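Local coordinates for protein putative arylalkylamine N-Acetyltransferase 7 (Aedes aegypti, PDB 4FD7) that probably transfers an acetyl group from acetyl-CoA to an amine, perhaps an arylalkylamine, at residues P157-G161 against R162-T166; E167-R170 against A171-P174. All coordinates share one frame; numbering follows the deposited sequence.

Interaction 1 (P157-G161 against R162-T166); sequences PKYRG and RGIAT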
ATOM      1  N   PRO A 157     -10.799 -10.018  -5.152  1.00 22.95           N
ATOM      2  CA  PRO A 157     -10.744 -11.457  -4.910  1.00 21.28           C
ATOM      3  C   PRO A 157     -10.922 -12.310  -6.164  1.00 23.98           C
ATOM      4  O   PRO A 157     -10.298 -13.365  -6.246  1.00 22.99           O
ATOM      5  CB  PRO A 157     -11.913 -11.672  -3.950  1.00 24.38           C
ATOM      6  CG  PRO A 157     -11.943 -10.432  -3.162  1.00 24.62           C
ATOM      7  CD  PRO A 157     -11.631  -9.336  -4.144  1.00 21.67           C
ATOM      8  N   LYS A 158     -11.718 -11.872  -7.136  1.00 21.41           N
ATOM      9  CA  LYS A 158     -11.909 -12.714  -8.314  1.00 24.16           C
ATOM     10  C   LYS A 158     -10.720 -12.660  -9.272  1.00 22.63           C
ATOM     11  O   LYS A 158     -10.731 -13.308 -10.326  1.00 24.79           O
ATOM     12  CB  LYS A 158     -13.232 -12.422  -9.024  1.00 28.39           C
ATOM     13  CG  LYS A 158     -13.256 -11.155  -9.848  1.00 27.28           C
ATOM     14  CD  LYS A 158     -14.700 -10.661 -10.018  1.00 30.16           C
ATOM     15  CE  LYS A 158     -14.779  -9.621 -11.118  1.00 30.50           C
ATOM     16  NZ  LYS A 158     -13.519  -8.838 -11.159  1.00 33.40           N
ATOM     17  N   TYR A 159      -9.692 -11.902  -8.889  1.00 22.22           N
ATOM     18  CA  TYR A 159      -8.436 -11.858  -9.623  1.00 21.90           C
ATOM     19  C   TYR A 159      -7.247 -12.327  -8.799  1.00 22.38           C
ATOM     20  O   TYR A 159      -6.098 -12.206  -9.245  1.00 21.55           O
ATOM     21  CB  TYR A 159      -8.143 -10.436 -10.105  1.00 22.10           C
ATOM     22  CG  TYR A 159      -8.909 -10.043 -11.329  1.00 23.29           C
ATOM     23  CD1 TYR A 159      -9.994  -9.190 -11.238  1.00 24.68           C
ATOM     24  CD2 TYR A 159      -8.556 -10.531 -12.580  1.00 25.16           C
ATOM     25  CE1 TYR A 159     -10.701  -8.818 -12.359  1.00 26.08           C
ATOM     26  CE2 TYR A 159      -9.269 -10.173 -13.710  1.00 26.46           C
ATOM     27  CZ  TYR A 159     -10.340  -9.313 -13.591  1.00 28.15           C
ATOM     28  OH  TYR A 159     -11.055  -8.954 -14.714  1.00 31.51           O
ATOM     29  N   ARG A 160      -7.484 -12.845  -7.599  1.00 22.74           N
ATOM     30  CA  ARG A 160      -6.339 -13.251  -6.794  1.00 23.66           C
ATOM     31  C   ARG A 160      -5.693 -14.539  -7.316  1.00 22.74           C
ATOM     32  O   ARG A 160      -6.257 -15.245  -8.166  1.00 22.93           O
ATOM     33  CB  ARG A 160      -6.666 -13.293  -5.286  1.00 23.42           C
ATOM     34  CG  ARG A 160      -6.457 -11.931  -4.569  1.00 24.89           C
ATOM     35  CD  ARG A 160      -7.034 -11.918  -3.164  1.00 26.06           C
ATOM     36  NE  ARG A 160      -7.762 -10.686  -2.855  1.00 28.21           N
ATOM     37  CZ  ARG A 160      -8.594 -10.555  -1.823  1.00 28.71           C
ATOM     38  NH1 ARG A 160      -8.800 -11.587  -1.011  1.00 28.01           N
ATOM     39  NH2 ARG A 160      -9.225  -9.405  -1.598  1.00 26.39           N
ATOM     40  N   GLY A 161      -4.473 -14.799  -6.857  1.00 22.11           N
ATOM     41  CA  GLY A 161      -3.731 -15.973  -7.271  1.00 24.32           C
ATOM     42  C   GLY A 161      -3.059 -15.805  -8.622  1.00 24.41           C
ATOM     43  O   GLY A 161      -2.568 -16.773  -9.201  1.00 27.15           O
ATOM     44  N   ARG A 162      -3.037 -14.573  -9.120  1.00 22.27           N
ATOM     45  CA  ARG A 162      -2.547 -14.294 -10.463  1.00 23.98           C
ATOM     46  C   ARG A 162      -1.264 -13.471 -10.455  1.00 24.47           C
ATOM     47  O   ARG A 162      -0.725 -13.131 -11.513  1.00 24.98           O
ATOM     48  CB  ARG A 162      -3.639 -13.585 -11.273  1.00 19.79           C
ATOM     49  CG  ARG A 162      -4.720 -14.547 -11.758  1.00 22.90           C
ATOM     50  CD  ARG A 162      -5.971 -13.831 -12.193  1.00 23.96           C
ATOM     51  NE  ARG A 162      -6.999 -14.737 -12.713  1.00 24.16           N
ATOM     52  CZ  ARG A 162      -7.929 -15.333 -11.969  1.00 25.48           C
ATOM     53  NH1 ARG A 162      -8.821 -16.135 -12.530  1.00 27.65           N
ATOM     54  NH2 ARG A 162      -7.966 -15.144 -10.659  1.00 23.06           N
ATOM     55  N   GLY A 163      -0.775 -13.152  -9.260  1.00 23.54           N
ATOM     56  CA  GLY A 163       0.452 -12.381  -9.148  1.00 21.98           C
ATOM     57  C   GLY A 163       0.241 -10.894  -9.313  1.00 21.40           C
ATOM     58  O   GLY A 163       1.221 -10.151  -9.456  1.00 20.55           O
ATOM     59  N   ILE A 164      -1.019 -10.456  -9.269  1.00 20.35           N
ATOM     60  CA  ILE A 164      -1.353  -9.046  -9.508  1.00 21.45           C
ATOM     61  C   ILE A 164      -0.728  -8.101  -8.465  1.00 18.14           C
ATOM     62  O   ILE A 164      -0.217  -7.031  -8.824  1.00 18.44           O
ATOM     63  CB  ILE A 164      -2.887  -8.834  -9.700  1.00 21.37           C
ATOM     64  CG1 ILE A 164      -3.282  -9.137 -11.152  1.00 23.80           C
ATOM     65  CG2 ILE A 164      -3.307  -7.406  -9.331  1.00 22.17           C
ATOM     66  CD1 ILE A 164      -4.575  -9.907 -11.308  1.00 24.57           C
ATOM     67  N   ALA A 165      -0.713  -8.515  -7.198  1.00 16.51           N
ATOM     68  CA  ALA A 165      -0.121  -7.682  -6.144  1.00 18.34           C
ATOM     69  C   ALA A 165       1.369  -7.449  -6.402  1.00 16.61           C
ATOM     70  O   ALA A 165       1.880  -6.315  -6.311  1.00 17.30           O
ATOM     71  CB  ALA A 165      -0.332  -8.314  -4.772  1.00 19.73           C
ATOM     72  N   THR A 166       2.064  -8.538  -6.717  1.00 17.08           N
ATOM     73  CA  THR A 166       3.465  -8.467  -7.078  1.00 18.43           C
ATOM     74  C   THR A 166       3.682  -7.449  -8.195  1.00 16.72           C
ATOM     75  O   THR A 166       4.513  -6.555  -8.071  1.00 15.82           O
ATOM     76  CB  THR A 166       3.975  -9.829  -7.554  1.00 18.88           C
ATOM     77  OG1 THR A 166       3.838 -10.788  -6.497  1.00 18.35           O
ATOM     78  CG2 THR A 166       5.436  -9.740  -7.989  1.00 19.17           C
TER
HETATM   79  O   HOH W   1      -3.368 -12.094  -8.229  1.00 22.96           O

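Interaction 2 (E167-R170 against A171-P174); sequences EILR and ARIP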
ATOM      1  N   GLU A 167       2.954  -7.593  -9.295  1.00 16.18           N
ATOM      2  CA  GLU A 167       3.166  -6.680 -10.423  1.00 16.71           C
ATOM      3  C   GLU A 167       2.819  -5.212 -10.135  1.00 15.59           C
ATOM      4  O   GLU A 167       3.473  -4.291 -10.673  1.00 14.55           O
ATOM      5  CB  GLU A 167       2.460  -7.198 -11.688  1.00 16.58           C
ATOM      6  CG  GLU A 167       2.876  -8.609 -12.119  1.00 18.72           C
ATOM      7  CD  GLU A 167       4.392  -8.821 -12.201  1.00 18.68           C
ATOM      8  OE1 GLU A 167       5.126  -7.939 -12.689  1.00 19.18           O
ATOM      9  OE2 GLU A 167       4.868  -9.894 -11.778  1.00 20.50           O
ATOM     10  N   ILE A 168       1.824  -4.986  -9.273  1.00 13.82           N
ATOM     11  CA  ILE A 168       1.471  -3.622  -8.889  1.00 13.76           C
ATOM     12  C   ILE A 168       2.641  -3.017  -8.097  1.00 14.24           C
ATOM     13  O   ILE A 168       2.998  -1.851  -8.296  1.00 14.66           O
ATOM     14  CB  ILE A 168       0.161  -3.567  -8.057  1.00 14.16           C
ATOM     15  CG1 ILE A 168      -1.037  -3.757  -8.976  1.00 14.25           C
ATOM     16  CG2 ILE A 168       0.033  -2.260  -7.313  1.00 15.24           C
ATOM     17  CD1 ILE A 168      -2.313  -4.070  -8.246  1.00 14.62           C
ATOM     18  N   LEU A 169       3.242  -3.809  -7.209  1.00 13.26           N
ATOM     19  CA  LEU A 169       4.446  -3.340  -6.523  1.00 13.95           C
ATOM     20  C   LEU A 169       5.611  -3.140  -7.480  1.00 13.79           C
ATOM     21  O   LEU A 169       6.443  -2.262  -7.274  1.00 13.48           O
ATOM     22  CB  LEU A 169       4.892  -4.325  -5.456  1.00 12.94           C
ATOM     23  CG  LEU A 169       3.960  -4.489  -4.261  1.00 14.18           C
ATOM     24  CD1 LEU A 169       4.443  -5.619  -3.406  1.00 14.98           C
ATOM     25  CD2 LEU A 169       3.904  -3.186  -3.456  1.00 13.79           C
ATOM     26  N   ARG A 170       5.716  -3.992  -8.496  1.00 13.28           N
ATOM     27  CA  ARG A 170       6.860  -3.904  -9.381  1.00 14.75           C
ATOM     28  C   ARG A 170       6.804  -2.591 -10.141  1.00 13.78           C
ATOM     29  O   ARG A 170       7.844  -1.998 -10.461  1.00 14.88           O
ATOM     30  CB  ARG A 170       6.945  -5.107 -10.347  1.00 14.91           C
ATOM     31  CG  ARG A 170       8.344  -5.259 -10.936  1.00 16.31           C
ATOM     32  CD  ARG A 170       8.363  -6.240 -12.112  1.00 20.05           C
ATOM     33  NE  ARG A 170       7.776  -7.519 -11.726  1.00 20.26           N
ATOM     34  CZ  ARG A 170       8.442  -8.485 -11.096  1.00 21.81           C
ATOM     35  NH1 ARG A 170       9.721  -8.317 -10.782  1.00 18.34           N
ATOM     36  NH2 ARG A 170       7.829  -9.619 -10.783  1.00 22.48           N
ATOM     37  N   ALA A 171       5.587  -2.123 -10.407  1.00 13.72           N
ATOM     38  CA  ALA A 171       5.402  -0.810 -11.055  1.00 14.80           C
ATOM     39  C   ALA A 171       6.001   0.402 -10.315  1.00 13.86           C
ATOM     40  O   ALA A 171       6.086   1.494 -10.882  1.00 14.57           O
ATOM     41  CB  ALA A 171       3.928  -0.563 -11.351  1.00 14.03           C
ATOM     42  N   ARG A 172       6.405   0.224  -9.066  1.00 13.80           N
ATOM     43  CA  ARG A 172       6.985   1.323  -8.300  1.00 14.59           C
ATOM     44  C   ARG A 172       8.349   1.700  -8.862  1.00 14.83           C
ATOM     45  O   ARG A 172       8.812   2.846  -8.734  1.00 15.25           O
ATOM     46  CB  ARG A 172       7.105   0.932  -6.828  1.00 12.48           C
ATOM     47  CG  ARG A 172       5.777   0.989  -6.082  1.00 11.13           C
ATOM     48  CD  ARG A 172       5.989   0.690  -4.605  1.00 11.64           C
ATOM     49  NE  ARG A 172       4.723   0.382  -3.941  1.00 12.97           N
ATOM     50  CZ  ARG A 172       4.601   0.198  -2.630  1.00 12.65           C
ATOM     51  NH1 ARG A 172       5.662   0.310  -1.834  1.00 11.31           N
ATOM     52  NH2 ARG A 172       3.413  -0.083  -2.119  1.00 12.57           N
ATOM     53  N   ILE A 173       8.980   0.724  -9.504  1.00 14.36           N
ATOM     54  CA  ILE A 173      10.325   0.906 -10.027  1.00 14.67           C
ATOM     55  C   ILE A 173      10.363   1.979 -11.128  1.00 15.79           C
ATOM     56  O   ILE A 173      11.099   2.966 -10.992  1.00 15.06           O
ATOM     57  CB  ILE A 173      10.964  -0.441 -10.469  1.00 15.41           C
ATOM     58  CG1 ILE A 173      11.183  -1.352  -9.258  1.00 15.20           C
ATOM     59  CG2 ILE A 173      12.261  -0.193 -11.171  1.00 17.48           C
ATOM     60  CD1 ILE A 173      11.605  -2.756  -9.620  1.00 17.26           C
ATOM     61  N   PRO A 174       9.579   1.811 -12.217  1.00 15.35           N
ATOM     62  CA  PRO A 174       9.627   2.917 -13.185  1.00 14.93           C
ATOM     63  C   PRO A 174       9.002   4.214 -12.656  1.00 13.98           C
ATOM     64  O   PRO A 174       9.482   5.286 -13.020  1.00 14.84           O
ATOM     65  CB  PRO A 174       8.840   2.377 -14.396  1.00 18.45           C
ATOM     66  CG  PRO A 174       8.022   1.253 -13.862  1.00 16.69           C
ATOM     67  CD  PRO A 174       8.766   0.676 -12.702  1.00 15.33           C
TER
HETATM   68  O   HOH W   2       2.780  -0.094  -5.983  1.00 12.47           O

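Interaction 1 (P157-G161 against R162-T166)
Arg162 folds back along the turn that leads into helix 164-170 and spends nearly its whole length on the carbonyls of residues 158-160. At the start CB lies 3.5 Å from Tyr159 O. A first torsion of -77° sets CG beside the backbone N and anti to the carbonyl carbon, and from CG to NE the chain runs extended back over the turn. CD passes Tyr159 O at 3.4 Å and also meets the edge of the Tyr159 ring, close to the ring plane. At the tip, Lys158 O lies over one face of the guanidinium, at a poor angle for bonding, and NH2 comes within 3.0 Å of Arg160 O. The firmer polar ties of this tip lead elsewhere, NH1 to Asp22 O and NE more weakly to Lys21 O.

Inside the turn a water links the two halves: it donates to Tyr159 O and accepts from two amides, Arg162 N at 2.7 Å and Ile164 N at 3.0 Å. The same carbonyl is touched by Ile164 CD1, which also meets Tyr159 CB at 3.8 Å, a small apolar contact next to the polar turn. Gly161 and Gly163 both take positive phi values near 80°, a conformation suited to glycine, and Gly163 serves as N-cap. The Arg-Gly-Arg-Gly-Ile-Ala sequence fits the GNAT P-loop signature, whose amides in relatives receive the pyrophosphate of CoA.

The turn joins strand 146-155 to helix 164-170. Tyr159 and Ile164 pack on Val99 of strand 98-108, Arg160 pairs with Asp55, and Pro157 rests against helix 41-55.

Interaction 2 (E167-R170 against A171-P174)
Leu169 and Arg172 run side by side, pointing the same way, where helix 164-170 runs on toward helix 172-179. Leu169 CD2 sits over one face of the Arg172 guanidinium, offset toward its rim and 3.4 Å from NH2. The arginine reaches this place with CG anti to its carbonyl carbon (chi1 -77°) and a chain extended from CG to NE, which carries the guanidinium out to the leucine with one face turned to CD2. In the plane of that group, at its edge, NE gives a hydrogen bond to a water that in turn donates to Ile168 O. NH2 turns to Asn102 and NH1 to Ser184 and Thr186, which supplies this buried charge with partners on several sides.

Arg170 takes the other course: CG swings away from the backbone N (chi1 -161°) and the chain bends at chi3 (-54°), bringing the guanidinium back to Glu167 one turn earlier. The grip is side-on, NE to OE1 at 2.9 Å and NH2 to OE2 at 3.1 Å, both on syn sides; OE1 also receives His16.

Along the backbone the pattern changes. Ala171 N makes an i to i-4 bond to Glu167 O, but Arg172 N and Ile173 N reach back three residues, to Leu169 O and Arg170 O. Such a 3-10-like turn here interrupts the alpha-helical pattern after the probable pyrophosphate-binding loop of the GNAT fold.

In the fold
Interactions 1 and 2 follow one another along the chain and share helix 164-170: residues 157-166 lead into it, residues 167-174 carry it on toward helix 172-179. Each is partly buried, but interaction 1 includes several exposed residues, whereas none of the touching residues in interaction 2 is exposed. Their chemistry differs accordingly. In the turn, carbonyls and amides are joined through water, and arginine tips reach out to the end of strand 14-21, the loop after it and helix 41-55. In the helix, direct backbone bonds dominate, and a buried arginine links it to strands of both sheets. The signature turn thus stands at the start of helix 164-170, while interaction 2 packs against strands 146-155 and 98-108 and helix 191-200.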